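PDB 1UP7: 6-phospho-beta-glucosidase from Thermotoga maritima, which hydrolyses cellobiose 6'-phosphate to glucose 6-phosphate and glucose, using NAD+ and a manganese ion as cofactors. Local coordinates for residues A6-G11 against E68-D73; S12-E17 against E286-R291; V34-I39 against F59-S64. One frame throughout, in Å; residues are numbered along the deposited sequence.

Interaction 1 of 3, residues A6-G11 against E68-D73; sequences AVIGGG and EGAVVD. With NAD (nicotinamide-adenine-dinucleotide), chain I.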
loop_
_atom_site.group_PDB
_atom_site.type_symbol
_atom_site.label_atom_id
_atom_site.label_comp_id
_atom_site.label_asym_id
_atom_site.label_seq_id
_atom_site.Cartn_x
_atom_site.Cartn_y
_atom_site.Cartn_z
ATOM N N ALA A 6 33.667 -14.988 -11.629
ATOM C CA ALA A 6 34.039 -14.209 -12.813
ATOM C C ALA A 6 34.152 -12.720 -12.485
ATOM O O ALA A 6 33.358 -12.171 -11.707
ATOM C CB ALA A 6 33.047 -14.428 -13.984
ATOM N N VAL A 7 35.165 -12.083 -13.066
ATOM C CA VAL A 7 35.403 -10.664 -12.890
ATOM C C VAL A 7 35.374 -9.977 -14.264
ATOM O O VAL A 7 36.244 -10.236 -15.120
ATOM C CB VAL A 7 36.758 -10.366 -12.175
ATOM C CG1 VAL A 7 36.984 -8.843 -12.064
ATOM C CG2 VAL A 7 36.844 -11.019 -10.834
ATOM N N ILE A 8 34.377 -9.115 -14.469
ATOM C CA ILE A 8 34.149 -8.477 -15.767
ATOM C C ILE A 8 34.681 -7.032 -15.683
ATOM O O ILE A 8 34.166 -6.197 -14.931
ATOM C CB ILE A 8 32.643 -8.540 -16.163
ATOM C CG1 ILE A 8 32.051 -9.926 -15.871
ATOM C CG2 ILE A 8 32.427 -8.170 -17.613
ATOM C CD1 ILE A 8 32.729 -11.101 -16.546
ATOM N N GLY A 9 35.741 -6.779 -16.447
ATOM C CA GLY A 9 36.536 -5.574 -16.338
ATOM C C GLY A 9 37.837 -5.842 -15.578
ATOM O O GLY A 9 38.263 -5.035 -14.742
ATOM N N GLY A 10 38.473 -6.976 -15.873
ATOM C CA GLY A 10 39.678 -7.387 -15.188
ATOM C C GLY A 10 40.825 -6.391 -15.266
ATOM O O GLY A 10 41.693 -6.350 -14.386
ATOM N N GLY A 11 40.838 -5.574 -16.309
ATOM C CA GLY A 11 41.863 -4.558 -16.440
ATOM C C GLY A 11 41.717 -3.355 -15.526
ATOM O O GLY A 11 42.570 -2.478 -15.578
ATOM N N GLU A 68 31.142 -14.787 -22.300
ATOM C CA GLU A 68 30.431 -16.046 -22.095
ATOM C C GLU A 68 31.342 -17.072 -21.406
ATOM O O GLU A 68 30.951 -17.743 -20.462
ATOM C CB GLU A 68 29.898 -16.588 -23.427
ATOM C CG GLU A 68 29.018 -17.823 -23.232
ATOM C CD GLU A 68 27.947 -18.003 -24.327
ATOM O OE1 GLU A 68 27.419 -16.959 -24.841
ATOM O OE2 GLU A 68 27.635 -19.198 -24.659
ATOM N N GLY A 69 32.579 -17.154 -21.887
ATOM C CA GLY A 69 33.582 -18.043 -21.330
ATOM C C GLY A 69 33.919 -17.740 -19.873
ATOM O O GLY A 69 34.293 -18.634 -19.118
ATOM N N ALA A 70 33.771 -16.481 -19.474
ATOM C CA ALA A 70 34.038 -16.106 -18.110
ATOM C C ALA A 70 32.904 -16.529 -17.164
ATOM O O ALA A 70 33.190 -17.037 -16.077
ATOM C CB ALA A 70 34.372 -14.597 -18.011
ATOM N N VAL A 71 31.652 -16.371 -17.600
ATOM C CA VAL A 71 30.495 -16.507 -16.724
ATOM C C VAL A 71 29.839 -17.883 -16.742
ATOM O O VAL A 71 29.068 -18.208 -15.835
ATOM C CB VAL A 71 29.441 -15.433 -17.034
ATOM C CG1 VAL A 71 30.043 -14.046 -16.902
ATOM C CG2 VAL A 71 28.801 -15.666 -18.436
ATOM N N VAL A 72 30.175 -18.702 -17.738
ATOM C CA VAL A 72 29.479 -19.968 -17.997
ATOM C C VAL A 72 29.387 -20.893 -16.774
ATOM O O VAL A 72 28.304 -21.471 -16.505
ATOM C CB VAL A 72 30.060 -20.704 -19.266
ATOM C CG1 VAL A 72 31.516 -21.199 -19.047
ATOM C CG2 VAL A 72 29.156 -21.856 -19.704
ATOM N N ASP A 73 30.488 -21.047 -16.038
ATOM C CA ASP A 73 30.469 -21.916 -14.854
ATOM C C ASP A 73 30.637 -21.137 -13.540
ATOM O O ASP A 73 31.053 -21.697 -12.515
ATOM C CB ASP A 73 31.546 -22.996 -14.956
ATOM C CG ASP A 73 31.267 -23.989 -16.068
ATOM O OD1 ASP A 73 30.092 -24.452 -16.186
ATOM O OD2 ASP A 73 32.165 -24.352 -16.874
HETATM P PA NAD I . 38.132 1.605 -15.650
HETATM O O1A NAD I . 38.105 2.663 -16.679
HETATM O O2A NAD I . 39.536 1.136 -15.213
HETATM O O5B NAD I . 37.302 0.380 -16.311
HETATM C C5B NAD I . 37.500 -0.929 -15.842
HETATM C C4B NAD I . 37.734 -1.877 -17.010
HETATM O O4B NAD I . 36.522 -2.091 -17.731
HETATM C C3B NAD I . 38.761 -1.406 -18.032
HETATM O O3B NAD I . 39.835 -2.335 -18.030
HETATM C C2B NAD I . 38.018 -1.422 -19.369
HETATM O O2B NAD I . 38.823 -1.900 -20.427
HETATM C C1B NAD I . 36.913 -2.419 -19.068
HETATM N N9A NAD I . 35.739 -2.331 -19.931
HETATM C C8A NAD I . 35.151 -1.228 -20.520
HETATM N N7A NAD I . 34.065 -1.679 -21.185
HETATM C C5A NAD I . 33.916 -3.003 -20.996
HETATM C C6A NAD I . 33.003 -3.946 -21.450
HETATM N N6A NAD I . 31.986 -3.613 -22.238
HETATM N N1A NAD I . 33.162 -5.276 -21.078
HETATM C C2A NAD I . 34.226 -5.660 -20.279
HETATM N N3A NAD I . 35.138 -4.721 -19.861
HETATM C C4A NAD I . 34.981 -3.426 -20.217
HETATM O O3 NAD I . 37.309 2.194 -14.399
HETATM P PN NAD I . 37.360 1.743 -12.863
HETATM O O1N NAD I . 37.788 2.977 -12.157
HETATM O O2N NAD I . 38.060 0.497 -12.639
HETATM O O5D NAD I . 35.838 1.405 -12.508
HETATM C C5D NAD I . 34.986 0.598 -13.301
HETATM C C4D NAD I . 33.536 0.884 -12.881
HETATM O O4D NAD I . 33.283 0.571 -11.511
HETATM C C3D NAD I . 33.175 2.354 -13.034
HETATM O O3D NAD I . 31.877 2.370 -13.546
HETATM C C2D NAD I . 33.208 2.914 -11.615
HETATM O O2D NAD I . 32.344 4.013 -11.382
HETATM C C1D NAD I . 32.908 1.718 -10.742
HETATM N N1N NAD I . 33.824 1.680 -9.599
HETATM C C2N NAD I . 34.497 0.491 -9.431
HETATM C C3N NAD I . 35.388 0.311 -8.402
HETATM C C7N NAD I . 36.105 -1.015 -8.290
HETATM O O7N NAD I . 36.263 -1.696 -7.060
HETATM N N7N NAD I . 36.594 -1.560 -9.414
HETATM C C4N NAD I . 35.587 1.383 -7.528
HETATM C C5N NAD I . 34.904 2.606 -7.678
HETATM C C6N NAD I . 34.008 2.743 -8.739
#
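Ala6 and Ile8 on the first strand of the NAD-binding Rossmann domain meet Ala70 and Val71 on the short helix 67-71, which covers one face of the parallel sheet. The two alanines have the most surface buried here. Both CB atoms point at the opposite segment and lie 4.2 Å apart, which lets the backbones come close: the CA atoms of Ala6 and Ala70 are separated by 5.6 Å. The CB of Ala6 also sits 3.3 Å from the carbonyl O of Ala70, an oxygen that takes a hydrogen bond from Arg4 NH1. Ile8 reaches the helix with its tip. Its CG1 is anti to the carbonyl carbon (chi1 -44°), and Ile8 CD1 beyond it lies 4.1 Å from Ala70 CB. Val77 on the neighbouring strand 76-79 and Val129 of helix 109-131 extend this apolar layer around Val71. Past Ile8 the strand runs into the glycine-rich turn Gly9-Gly11. The backbone angles of Gly9 (phi 102°) call for glycine by themselves, whereas at Gly11 a CB would clash with NAD O3B. The Ile8 and Val71 side chains cross at about a right angle, CD1 of Ile8 resting 4.0 Å from CG1 of Val71.

Interaction 2 of 3, residues S12-E17 against E286-R291; sequences SSYTPE and EELTKR. With NAD (nicotinamide-adenine-dinucleotide), chain I; G6P (6-O-phosphono-alpha-D-glucopyranose), chain J.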
loop_
_atom_site.group_PDB
_atom_site.type_symbol
_atom_site.label_atom_id
_atom_site.label_comp_id
_atom_site.label_asym_id
_atom_site.label_seq_id
_atom_site.Cartn_x
_atom_site.Cartn_y
_atom_site.Cartn_z
ATOM N N SER A 12 40.660 -3.284 -14.702
ATOM C CA SER A 12 40.535 -2.194 -13.737
ATOM C C SER A 12 41.765 -2.100 -12.837
ATOM O O SER A 12 42.351 -3.101 -12.425
ATOM C CB SER A 12 39.289 -2.307 -12.843
ATOM O OG SER A 12 39.450 -1.485 -11.700
ATOM N N SER A 13 42.154 -0.872 -12.523
ATOM C CA SER A 13 43.279 -0.676 -11.616
ATOM C C SER A 13 42.963 -1.043 -10.168
ATOM O O SER A 13 43.892 -1.154 -9.369
ATOM C CB SER A 13 43.917 0.708 -11.750
ATOM O OG SER A 13 43.065 1.719 -11.256
ATOM N N TYR A 14 41.688 -1.292 -9.850
ATOM C CA TYR A 14 41.311 -1.783 -8.516
ATOM C C TYR A 14 41.376 -3.313 -8.372
ATOM O O TYR A 14 41.250 -3.833 -7.236
ATOM C CB TYR A 14 39.886 -1.352 -8.108
ATOM C CG TYR A 14 39.607 0.118 -8.010
ATOM C CD1 TYR A 14 40.077 0.889 -6.936
ATOM C CD2 TYR A 14 38.822 0.746 -8.979
ATOM C CE1 TYR A 14 39.775 2.268 -6.863
ATOM C CE2 TYR A 14 38.525 2.100 -8.915
ATOM C CZ TYR A 14 38.994 2.851 -7.858
ATOM O OH TYR A 14 38.646 4.187 -7.832
ATOM N N THR A 15 41.543 -4.016 -9.502
ATOM C CA THR A 15 41.547 -5.488 -9.508
ATOM C C THR A 15 42.462 -6.115 -8.414
ATOM O O THR A 15 42.029 -7.021 -7.720
ATOM C CB THR A 15 41.872 -6.005 -10.926
ATOM O OG1 THR A 15 40.714 -5.851 -11.755
ATOM C CG2 THR A 15 42.153 -7.500 -10.931
ATOM N N PRO A 16 43.693 -5.615 -8.239
ATOM C CA PRO A 16 44.591 -6.155 -7.215
ATOM C C PRO A 16 43.959 -6.103 -5.830
ATOM O O PRO A 16 44.090 -7.059 -5.073
ATOM C CB PRO A 16 45.809 -5.215 -7.273
ATOM C CG PRO A 16 45.796 -4.676 -8.663
ATOM C CD PRO A 16 44.333 -4.478 -8.946
ATOM N N GLU A 17 43.262 -5.016 -5.513
ATOM C CA GLU A 17 42.552 -4.913 -4.233
ATOM C C GLU A 17 41.394 -5.896 -4.140
ATOM O O GLU A 17 41.208 -6.535 -3.104
ATOM C CB GLU A 17 42.090 -3.460 -3.963
ATOM C CG GLU A 17 42.061 -3.034 -2.498
ATOM C CD GLU A 17 43.443 -2.863 -1.844
ATOM O OE1 GLU A 17 44.330 -2.124 -2.370
ATOM O OE2 GLU A 17 43.639 -3.454 -0.752
ATOM N N GLU A 286 50.900 1.963 -2.702
ATOM C CA GLU A 286 50.101 2.898 -1.896
ATOM C C GLU A 286 49.298 3.864 -2.779
ATOM O O GLU A 286 48.216 4.297 -2.381
ATOM C CB GLU A 286 50.984 3.652 -0.873
ATOM C CG GLU A 286 50.185 4.390 0.215
ATOM N N GLU A 287 49.820 4.171 -3.974
ATOM C CA GLU A 287 49.166 5.085 -4.917
ATOM C C GLU A 287 47.762 4.666 -5.346
ATOM O O GLU A 287 47.014 5.494 -5.879
ATOM C CB GLU A 287 50.010 5.333 -6.172
ATOM C CG GLU A 287 49.201 5.990 -7.298
ATOM C CD GLU A 287 50.027 6.697 -8.361
ATOM O OE1 GLU A 287 51.282 6.737 -8.276
ATOM O OE2 GLU A 287 49.393 7.229 -9.304
ATOM N N LEU A 288 47.386 3.409 -5.121
ATOM C CA LEU A 288 45.998 3.010 -5.371
ATOM C C LEU A 288 44.995 3.659 -4.390
ATOM O O LEU A 288 43.783 3.608 -4.617
ATOM C CB LEU A 288 45.847 1.480 -5.436
ATOM C CG LEU A 288 44.497 0.859 -5.817
ATOM C CD1 LEU A 288 43.963 1.479 -7.079
ATOM C CD2 LEU A 288 44.646 -0.631 -6.015
ATOM N N THR A 289 45.474 4.311 -3.329
ATOM C CA THR A 289 44.545 5.057 -2.442
ATOM C C THR A 289 44.126 6.421 -3.022
ATOM O O THR A 289 43.047 6.942 -2.687
ATOM C CB THR A 289 45.108 5.237 -1.037
ATOM O OG1 THR A 289 46.448 5.736 -1.129
ATOM C CG2 THR A 289 45.247 3.872 -0.343
ATOM N N LYS A 290 44.976 6.981 -3.900
ATOM C CA LYS A 290 44.628 8.162 -4.717
ATOM C C LYS A 290 43.299 8.012 -5.464
ATOM O O LYS A 290 42.704 9.003 -5.906
ATOM C CB LYS A 290 45.717 8.426 -5.745
ATOM C CG LYS A 290 46.944 9.101 -5.172
ATOM C CD LYS A 290 47.818 9.720 -6.275
ATOM C CE LYS A 290 47.349 11.137 -6.680
ATOM N NZ LYS A 290 48.485 11.892 -7.346
ATOM N N ARG A 291 42.835 6.768 -5.626
ATOM C CA ARG A 291 41.505 6.518 -6.181
ATOM C C ARG A 291 40.464 6.516 -5.041
ATOM O O ARG A 291 40.821 6.218 -3.878
ATOM C CB ARG A 291 41.483 5.182 -6.943
ATOM C CG ARG A 291 42.568 5.037 -8.054
ATOM C CD ARG A 291 42.191 5.598 -9.445
ATOM N NE ARG A 291 40.762 5.815 -9.610
ATOM C CZ ARG A 291 39.993 5.176 -10.496
ATOM N NH1 ARG A 291 40.519 4.279 -11.333
ATOM N NH2 ARG A 291 38.688 5.432 -10.539
HETATM P PA NAD I . 38.132 1.605 -15.650
HETATM O O1A NAD I . 38.105 2.663 -16.679
HETATM O O2A NAD I . 39.536 1.136 -15.213
HETATM O O5B NAD I . 37.302 0.380 -16.311
HETATM C C5B NAD I . 37.500 -0.929 -15.842
HETATM C C4B NAD I . 37.734 -1.877 -17.010
HETATM O O4B NAD I . 36.522 -2.091 -17.731
HETATM C C3B NAD I . 38.761 -1.406 -18.032
HETATM O O3B NAD I . 39.835 -2.335 -18.030
HETATM C C2B NAD I . 38.018 -1.422 -19.369
HETATM O O2B NAD I . 38.823 -1.900 -20.427
HETATM C C1B NAD I . 36.913 -2.419 -19.068
HETATM N N9A NAD I . 35.739 -2.331 -19.931
HETATM C C8A NAD I . 35.151 -1.228 -20.520
HETATM N N7A NAD I . 34.065 -1.679 -21.185
HETATM C C5A NAD I . 33.916 -3.003 -20.996
HETATM C C6A NAD I . 33.003 -3.946 -21.450
HETATM N N6A NAD I . 31.986 -3.613 -22.238
HETATM N N1A NAD I . 33.162 -5.276 -21.078
HETATM C C2A NAD I . 34.226 -5.660 -20.279
HETATM N N3A NAD I . 35.138 -4.721 -19.861
HETATM C C4A NAD I . 34.981 -3.426 -20.217
HETATM O O3 NAD I . 37.309 2.194 -14.399
HETATM P PN NAD I . 37.360 1.743 -12.863
HETATM O O1N NAD I . 37.788 2.977 -12.157
HETATM O O2N NAD I . 38.060 0.497 -12.639
HETATM O O5D NAD I . 35.838 1.405 -12.508
HETATM C C5D NAD I . 34.986 0.598 -13.301
HETATM C C4D NAD I . 33.536 0.884 -12.881
HETATM O O4D NAD I . 33.283 0.571 -11.511
HETATM C C3D NAD I . 33.175 2.354 -13.034
HETATM O O3D NAD I . 31.877 2.370 -13.546
HETATM C C2D NAD I . 33.208 2.914 -11.615
HETATM O O2D NAD I . 32.344 4.013 -11.382
HETATM C C1D NAD I . 32.908 1.718 -10.742
HETATM N N1N NAD I . 33.824 1.680 -9.599
HETATM C C2N NAD I . 34.497 0.491 -9.431
HETATM C C3N NAD I . 35.388 0.311 -8.402
HETATM C C7N NAD I . 36.105 -1.015 -8.290
HETATM O O7N NAD I . 36.263 -1.696 -7.060
HETATM N N7N NAD I . 36.594 -1.560 -9.414
HETATM C C4N NAD I . 35.587 1.383 -7.528
HETATM C C5N NAD I . 34.904 2.606 -7.678
HETATM C C6N NAD I . 34.008 2.743 -8.739
HETATM C C1 G6P J . 33.631 7.120 -4.241
HETATM C C2 G6P J . 32.264 6.597 -4.762
HETATM C C3 G6P J . 32.483 5.708 -5.986
HETATM C C4 G6P J . 33.137 6.565 -7.057
HETATM C C5 G6P J . 34.514 7.019 -6.536
HETATM C C6 G6P J . 35.197 7.924 -7.553
HETATM O O1 G6P J . 33.538 8.020 -3.121
HETATM O O2 G6P J . 31.528 5.854 -3.791
HETATM O O3 G6P J . 31.277 5.096 -6.456
HETATM O O4 G6P J . 33.198 5.863 -8.299
HETATM O O5 G6P J . 34.398 7.754 -5.290
HETATM O O6 G6P J . 36.607 7.782 -7.497
HETATM P P G6P J . 37.520 8.110 -8.783
HETATM O O1P G6P J . 38.917 7.658 -8.426
HETATM O O2P G6P J . 37.586 9.580 -9.169
HETATM O O3P G6P J . 36.978 7.301 -9.927
#
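At the junction of cofactor and substrate sites, Tyr14 from the turn after the glycine-rich loop packs against Leu288 and Arg291 of the C-terminal domain. Tyr14 and Arg291 cross at about a right angle, the phenol end over one face of the Arg291 guanidinium with Tyr14 CZ 3.6 Å above the centre of that plane. Tyr14 OH is close to Arg291 NH2, but the angle is poor for a hydrogen bond. The Arg291 guanidinium gives its N-H groups to the ligands instead: NE to G6P O1P at 2.9 Å, NH2 to G6P O3P at 2.6 Å, and NH1 and NH2 together to NAD O1N. NAD C4N lies 3.3 Å above one face of the Tyr14 ring, toward its rim, with the carboxamide beside CD2. An alanine here takes the ring away, and the nicotinamide and the Arg291 guanidinium would probably be freer to shift across the gap. Leu288 CD1 touches Tyr14 CD1 at 3.9 Å, while its CD2 lies 3.5 Å from Ser13 O. Ser12 OG accepts from Tyr14 N and donates to NAD O2N at 2.6 Å. The glycine-rich loop at the cofactor diphosphate is the Rossmann signature, in this NAD-dependent family 4 glycosidase.

Interaction 3 of 3, residues V34-I39 against F59-S64; sequences VIFYDI and FKVLIS. With NAD (nicotinamide-adenine-dinucleotide), chain I.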
loop_
_atom_site.group_PDB
_atom_site.type_symbol
_atom_site.label_atom_id
_atom_site.label_comp_id
_atom_site.label_asym_id
_atom_site.label_seq_id
_atom_site.Cartn_x
_atom_site.Cartn_y
_atom_site.Cartn_z
ATOM N N VAL A 34 39.342 -17.812 -10.153
ATOM C CA VAL A 34 38.868 -16.497 -10.534
ATOM C C VAL A 34 39.218 -16.288 -12.004
ATOM O O VAL A 34 40.380 -16.393 -12.401
ATOM C CB VAL A 34 39.427 -15.392 -9.616
ATOM C CG1 VAL A 34 38.878 -14.046 -10.019
ATOM C CG2 VAL A 34 39.036 -15.706 -8.147
ATOM N N ILE A 35 38.191 -16.054 -12.810
ATOM C CA ILE A 35 38.398 -15.840 -14.232
ATOM C C ILE A 35 38.073 -14.397 -14.629
ATOM O O ILE A 35 37.058 -13.826 -14.202
ATOM C CB ILE A 35 37.613 -16.863 -15.054
ATOM C CG1 ILE A 35 37.991 -16.752 -16.535
ATOM C CG2 ILE A 35 36.136 -16.634 -14.875
ATOM C CD1 ILE A 35 37.734 -18.053 -17.327
ATOM N N PHE A 36 38.944 -13.837 -15.459
ATOM C CA PHE A 36 38.915 -12.428 -15.809
ATOM C C PHE A 36 38.560 -12.241 -17.272
ATOM O O PHE A 36 39.071 -12.966 -18.123
ATOM C CB PHE A 36 40.287 -11.770 -15.510
ATOM C CG PHE A 36 40.633 -11.729 -14.060
ATOM C CD1 PHE A 36 40.186 -10.672 -13.254
ATOM C CD2 PHE A 36 41.368 -12.755 -13.477
ATOM C CE1 PHE A 36 40.495 -10.618 -11.883
ATOM C CE2 PHE A 36 41.679 -12.733 -12.100
ATOM C CZ PHE A 36 41.249 -11.640 -11.300
ATOM N N TYR A 37 37.674 -11.281 -17.544
ATOM C CA TYR A 37 37.363 -10.861 -18.887
ATOM C C TYR A 37 37.447 -9.334 -18.962
ATOM O O TYR A 37 37.029 -8.637 -18.022
ATOM C CB TYR A 37 35.967 -11.349 -19.329
ATOM C CG TYR A 37 35.578 -10.701 -20.630
ATOM C CD1 TYR A 37 36.267 -11.012 -21.798
ATOM C CD2 TYR A 37 34.615 -9.700 -20.678
ATOM C CE1 TYR A 37 35.985 -10.401 -22.999
ATOM C CE2 TYR A 37 34.305 -9.067 -21.893
ATOM C CZ TYR A 37 35.003 -9.433 -23.054
ATOM O OH TYR A 37 34.747 -8.826 -24.270
ATOM N N ASP A 38 37.976 -8.832 -20.075
ATOM C CA ASP A 38 38.047 -7.396 -20.387
ATOM C C ASP A 38 38.055 -7.245 -21.926
ATOM O O ASP A 38 38.595 -8.092 -22.621
ATOM C CB ASP A 38 39.351 -6.787 -19.817
ATOM C CG ASP A 38 39.232 -5.300 -19.471
ATOM O OD1 ASP A 38 39.205 -4.432 -20.392
ATOM O OD2 ASP A 38 39.163 -4.910 -18.275
ATOM N N ILE A 39 37.477 -6.163 -22.438
ATOM C CA ILE A 39 37.513 -5.844 -23.872
ATOM C C ILE A 39 38.915 -5.435 -24.315
ATOM O O ILE A 39 39.229 -5.431 -25.515
ATOM C CB ILE A 39 36.498 -4.711 -24.243
ATOM C CG1 ILE A 39 36.862 -3.360 -23.567
ATOM C CG2 ILE A 39 35.070 -5.157 -23.962
ATOM C CD1 ILE A 39 35.979 -2.135 -24.015
ATOM N N PHE A 59 44.486 -19.908 -5.496
ATOM C CA PHE A 59 43.455 -20.420 -6.397
ATOM C C PHE A 59 43.912 -20.203 -7.833
ATOM O O PHE A 59 44.878 -19.468 -8.075
ATOM C CB PHE A 59 42.085 -19.770 -6.144
ATOM C CG PHE A 59 42.119 -18.270 -5.942
ATOM C CD1 PHE A 59 42.393 -17.401 -6.998
ATOM C CD2 PHE A 59 41.845 -17.719 -4.690
ATOM C CE1 PHE A 59 42.395 -15.984 -6.799
ATOM C CE2 PHE A 59 41.820 -16.300 -4.497
ATOM C CZ PHE A 59 42.103 -15.448 -5.556
ATOM N N LYS A 60 43.236 -20.857 -8.773
ATOM C CA LYS A 60 43.550 -20.720 -10.189
ATOM C C LYS A 60 43.130 -19.336 -10.687
ATOM O O LYS A 60 42.048 -18.855 -10.355
ATOM C CB LYS A 60 42.872 -21.836 -10.979
ATOM C CG LYS A 60 43.598 -23.167 -10.930
ATOM C CD LYS A 60 42.795 -24.344 -11.620
ATOM C CE LYS A 60 42.132 -23.961 -12.991
ATOM N NZ LYS A 60 42.996 -24.220 -14.224
ATOM N N VAL A 61 44.008 -18.694 -11.448
ATOM C CA VAL A 61 43.719 -17.402 -12.064
ATOM C C VAL A 61 43.664 -17.566 -13.586
ATOM O O VAL A 61 44.638 -17.996 -14.200
ATOM C CB VAL A 61 44.807 -16.379 -11.719
ATOM C CG1 VAL A 61 44.574 -15.059 -12.449
ATOM C CG2 VAL A 61 44.932 -16.188 -10.198
ATOM N N LEU A 62 42.529 -17.220 -14.186
ATOM C CA LEU A 62 42.321 -17.452 -15.608
ATOM C C LEU A 62 41.876 -16.206 -16.360
ATOM O O LEU A 62 41.225 -15.332 -15.806
ATOM C CB LEU A 62 41.299 -18.586 -15.804
ATOM C CG LEU A 62 41.599 -19.891 -15.057
ATOM C CD1 LEU A 62 40.374 -20.816 -15.004
ATOM C CD2 LEU A 62 42.829 -20.592 -15.665
ATOM N N ILE A 63 42.229 -16.144 -17.640
ATOM C CA ILE A 63 41.680 -15.139 -18.527
ATOM C C ILE A 63 40.779 -15.825 -19.557
ATOM O O ILE A 63 41.167 -16.821 -20.148
ATOM C CB ILE A 63 42.832 -14.322 -19.189
ATOM C CG1 ILE A 63 43.583 -13.483 -18.120
ATOM C CG2 ILE A 63 42.280 -13.416 -20.295
ATOM C CD1 ILE A 63 44.877 -12.839 -18.601
ATOM N N SER A 64 39.566 -15.308 -19.724
ATOM C CA SER A 64 38.707 -15.726 -20.800
ATOM C C SER A 64 38.692 -14.664 -21.898
ATOM O O SER A 64 38.553 -13.457 -21.610
ATOM C CB SER A 64 37.314 -15.956 -20.281
ATOM O OG SER A 64 36.432 -16.191 -21.344
HETATM P PA NAD I . 38.132 1.605 -15.650
HETATM O O1A NAD I . 38.105 2.663 -16.679
HETATM O O2A NAD I . 39.536 1.136 -15.213
HETATM O O5B NAD I . 37.302 0.380 -16.311
HETATM C C5B NAD I . 37.500 -0.929 -15.842
HETATM C C4B NAD I . 37.734 -1.877 -17.010
HETATM O O4B NAD I . 36.522 -2.091 -17.731
HETATM C C3B NAD I . 38.761 -1.406 -18.032
HETATM O O3B NAD I . 39.835 -2.335 -18.030
HETATM C C2B NAD I . 38.018 -1.422 -19.369
HETATM O O2B NAD I . 38.823 -1.900 -20.427
HETATM C C1B NAD I . 36.913 -2.419 -19.068
HETATM N N9A NAD I . 35.739 -2.331 -19.931
HETATM C C8A NAD I . 35.151 -1.228 -20.520
HETATM N N7A NAD I . 34.065 -1.679 -21.185
HETATM C C5A NAD I . 33.916 -3.003 -20.996
HETATM C C6A NAD I . 33.003 -3.946 -21.450
HETATM N N6A NAD I . 31.986 -3.613 -22.238
HETATM N N1A NAD I . 33.162 -5.276 -21.078
HETATM C C2A NAD I . 34.226 -5.660 -20.279
HETATM N N3A NAD I . 35.138 -4.721 -19.861
HETATM C C4A NAD I . 34.981 -3.426 -20.217
HETATM O O3 NAD I . 37.309 2.194 -14.399
HETATM P PN NAD I . 37.360 1.743 -12.863
HETATM O O1N NAD I . 37.788 2.977 -12.157
HETATM O O2N NAD I . 38.060 0.497 -12.639
HETATM O O5D NAD I . 35.838 1.405 -12.508
HETATM C C5D NAD I . 34.986 0.598 -13.301
HETATM C C4D NAD I . 33.536 0.884 -12.881
HETATM O O4D NAD I . 33.283 0.571 -11.511
HETATM C C3D NAD I . 33.175 2.354 -13.034
HETATM O O3D NAD I . 31.877 2.370 -13.546
HETATM C C2D NAD I . 33.208 2.914 -11.615
HETATM O O2D NAD I . 32.344 4.013 -11.382
HETATM C C1D NAD I . 32.908 1.718 -10.742
HETATM N N1N NAD I . 33.824 1.680 -9.599
HETATM C C2N NAD I . 34.497 0.491 -9.431
HETATM C C3N NAD I . 35.388 0.311 -8.402
HETATM C C7N NAD I . 36.105 -1.015 -8.290
HETATM O O7N NAD I . 36.263 -1.696 -7.060
HETATM N N7N NAD I . 36.594 -1.560 -9.414
HETATM C C4N NAD I . 35.587 1.383 -7.528
HETATM C C5N NAD I . 34.904 2.606 -7.678
HETATM C C6N NAD I . 34.008 2.743 -8.739
HETATM O O HOH W 1 39.588 -10.990 -21.520
#
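Val34 and Phe59 meet at one end of a parallel strand pair, 33-37 beside 60-63, the outermost strand on that side of the Rossmann sheet within this chain, in a beta-alpha-beta unit whose crossover is helix 41-55. The CG2 of Val34 lies over the face of the Phe59 ring, a CH-pi contact 4.1 Å from the centroid and 28° off the ring normal. On the same side of the sheet, the Phe36 ring presents its edge to the neighbouring strand: CE2 is 3.7 Å from Val61 CG1, and CG1 lies near the ring plane. The Phe36 ring also touches Val19 of helix 15-25. Ile35 points to the other face. The extended Ile35 chain crosses Leu62 obliquely, with CG1 3.9 Å from Leu62 CB, and continues to CD1, which meets Ser64 CB at 3.6 Å. Four backbone hydrogen bonds join the strands: Val34 N to Lys60 O, Leu62 N to Val34 O, Ser64 N to Phe36 O, and Phe36 N to Leu62 O at 2.7 Å. Beyond the strand, Asp38 grips the adenosine ribose, OD1 taking a hydrogen bond from NAD O2B and OD2 one from O3B, as acidic residues here do in many NAD-binding Rossmann folds. Tyr37 turns its ring edge to the other strand, CD1 lying 3.4 Å from Ser64 O, while a water accepts from Asp38 N and donates 2.7 Å to that same oxygen.

Overall arrangement
All three contacts converge on one NAD molecule. Interactions 1 and 3, with centres about 6 Å apart, share the sheet: strands 4-8 and 33-37 are neighbours, and Gly9 N lies 2.8 Å from Tyr37 O. Gly11 N is 2.7 Å from Asp38 OD2, a probable hydrogen bond that ties the glycine-rich turn to the ribose-binding aspartate. Interaction 2 lies about 20 Å from interaction 1 between centres, at the nicotinamide end, where the phosphate of the bound glucose 6-phosphate meets the cofactor. Gly10 O and Thr15 OG1, 2.9 Å apart, bridge those two contacts, and Thr15 CG2 packs 3.7 Å from Phe36 CE1, joining interactions 2 and 3. Only interaction 2 brings in the C-terminal domain.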